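Local structure of aldose 1-epimerase (Caenorhabditis elegans, 1LUR) at residues 159-164 with 321-326. The protein probably interconverts the alpha and beta anomers of aldose sugars, as an aldose 1-epimerase (mutarotase) of the GalM family. Sequence-based numbering, arbitrary orientation.
Sequences ATCDTP and LRPGDH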
loop_
_atom_site.group_PDB
_atom_site.type_symbol
_atom_site.label_atom_id
_atom_site.label_comp_id
_atom_site.label_asym_id
_atom_site.label_seq_id
_atom_site.Cartn_x
_atom_site.Cartn_y
_atom_site.Cartn_z
ATOM N N ALA A 159 -8.168 2.347 13.979
ATOM C CA ALA A 159 -8.807 3.657 14.006
ATOM C C ALA A 159 -10.164 3.666 14.690
ATOM O O ALA A 159 -10.837 2.641 14.788
ATOM C CB ALA A 159 -8.949 4.208 12.581
ATOM N N THR A 160 -10.545 4.851 15.158
ATOM C CA THR A 160 -11.815 5.080 15.832
ATOM C C THR A 160 -12.279 6.461 15.376
ATOM O O THR A 160 -11.507 7.209 14.762
ATOM C CB THR A 160 -11.666 5.072 17.366
ATOM O OG1 THR A 160 -10.679 6.029 17.758
ATOM C CG2 THR A 160 -11.246 3.697 17.849
ATOM N N CYS A 161 -13.530 6.805 15.660
ATOM C CA CYS A 161 -14.053 8.110 15.260
ATOM C C CYS A 161 -15.113 8.623 16.229
ATOM O O CYS A 161 -15.677 7.863 17.022
ATOM C CB CYS A 161 -14.675 8.033 13.866
ATOM S SG CYS A 161 -16.218 7.082 13.834
ATOM N N ASP A 162 -15.376 9.921 16.148
ATOM C CA ASP A 162 -16.368 10.572 16.994
ATOM C C ASP A 162 -17.549 10.894 16.095
ATOM O O ASP A 162 -18.682 11.018 16.551
ATOM C CB ASP A 162 -15.809 11.868 17.582
ATOM C CG ASP A 162 -14.703 11.622 18.584
ATOM O OD1 ASP A 162 -14.934 10.855 19.536
ATOM O OD2 ASP A 162 -13.607 12.200 18.426
ATOM N N THR A 163 -17.258 11.027 14.806
ATOM C CA THR A 163 -18.262 11.338 13.799
ATOM C C THR A 163 -18.154 10.312 12.667
ATOM O O THR A 163 -17.049 9.979 12.233
ATOM C CB THR A 163 -18.025 12.749 13.238
ATOM O OG1 THR A 163 -17.837 13.661 14.328
ATOM C CG2 THR A 163 -19.215 13.208 12.405
ATOM N N PRO A 164 -19.302 9.800 12.182
ATOM C CA PRO A 164 -19.387 8.806 11.104
ATOM C C PRO A 164 -18.723 9.268 9.815
ATOM O O PRO A 164 -18.885 10.412 9.403
ATOM C CB PRO A 164 -20.890 8.625 10.905
ATOM C CG PRO A 164 -21.486 9.053 12.197
ATOM C CD PRO A 164 -20.647 10.226 12.599
ATOM N N LEU A 321 -16.854 4.067 8.848
ATOM C CA LEU A 321 -16.263 3.909 10.174
ATOM C C LEU A 321 -17.183 4.763 11.039
ATOM O O LEU A 321 -17.229 5.984 10.880
ATOM C CB LEU A 321 -14.837 4.459 10.216
ATOM C CG LEU A 321 -14.191 4.450 11.604
ATOM C CD1 LEU A 321 -14.149 3.011 12.144
ATOM C CD2 LEU A 321 -12.786 5.028 11.524
ATOM N N ARG A 322 -17.918 4.116 11.944
ATOM C CA ARG A 322 -18.847 4.827 12.816
ATOM C C ARG A 322 -18.473 4.772 14.297
ATOM O O ARG A 322 -17.811 3.832 14.743
ATOM C CB ARG A 322 -20.247 4.257 12.594
ATOM C CG ARG A 322 -20.659 4.317 11.127
ATOM C CD ARG A 322 -21.954 3.582 10.829
ATOM N NE ARG A 322 -22.250 3.612 9.396
ATOM C CZ ARG A 322 -22.712 4.675 8.741
ATOM N NH1 ARG A 322 -22.953 5.810 9.385
ATOM N NH2 ARG A 322 -22.899 4.614 7.430
ATOM N N PRO A 323 -18.900 5.786 15.071
ATOM C CA PRO A 323 -18.632 5.904 16.509
ATOM C C PRO A 323 -18.857 4.594 17.245
ATOM O O PRO A 323 -19.865 3.923 17.039
ATOM C CB PRO A 323 -19.607 6.992 16.952
ATOM C CG PRO A 323 -19.685 7.873 15.742
ATOM C CD PRO A 323 -19.808 6.860 14.625
ATOM N N GLY A 324 -17.911 4.230 18.102
ATOM C CA GLY A 324 -18.046 2.995 18.848
ATOM C C GLY A 324 -17.383 1.805 18.186
ATOM O O GLY A 324 -17.023 0.844 18.869
ATOM N N ASP A 325 -17.220 1.847 16.865
ATOM C CA ASP A 325 -16.586 0.731 16.173
ATOM C C ASP A 325 -15.080 0.919 16.085
ATOM O O ASP A 325 -14.557 2.007 16.339
ATOM C CB ASP A 325 -17.157 0.552 14.764
ATOM C CG ASP A 325 -18.623 0.160 14.772
ATOM O OD1 ASP A 325 -19.078 -0.460 15.761
ATOM O OD2 ASP A 325 -19.319 0.454 13.781
ATOM N N HIS A 326 -14.387 -0.155 15.728
ATOM C CA HIS A 326 -12.944 -0.110 15.606
ATOM C C HIS A 326 -12.476 -0.600 14.249
ATOM O O HIS A 326 -12.788 -1.719 13.843
ATOM C CB HIS A 326 -12.275 -0.964 16.694
ATOM C CG HIS A 326 -12.417 -0.410 18.077
ATOM N ND1 HIS A 326 -13.617 -0.396 18.754
ATOM C CD2 HIS A 326 -11.511 0.158 18.906
ATOM C CE1 HIS A 326 -13.444 0.157 19.942
ATOM N NE2 HIS A 326 -12.174 0.502 20.060
#
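Cys-161 pushes its sulfur into the backbone of the loop 321-326, where SG lies 3.2 Å from the N of Pro-323 and almost as near the carbonyl carbon of Arg-322. With chi1 at 70°, SG stands between its own backbone N and carbonyl carbon, and it also touches CG of Leu-321 at 4.0 Å. Leu-321 turns CG anti to its backbone N (chi1 175°); beyond it, CD2 packs on CB of Ala-159 at 4.1 Å, the buried end of the contact. Pro-323 closes over the other flank of the sulfur with CD, while its CG rests 3.4 Å from O of Asp-162. Within the loop, Arg-322 to Asp-325 form a type II beta turn, closed by the hydrogen bond from Asp-325 N to Arg-322 O, and the loop leads into strand 327-337, the antiparallel neighbour of strand 152-160 in the large sheet of this galactose mutarotase-like beta-sandwich. CA-H...O contacts tie the backbones together, Pro-323 CA to Cys-161 O among them. Pro-164 crosses the ring of Pro-323 at about a right angle, CG to CD 3.7 Å, and its CB meets NH1 of Arg-322, whose NH2 forms a salt bridge with Asp-85. An alanine at Pro-164 would remove CG and CD and would probably leave a gap beside the ring of Pro-323. At the strand end, Thr-160 CG2 lies 3.7 Å from CD2 of His-326, the two side chains pointing the same way.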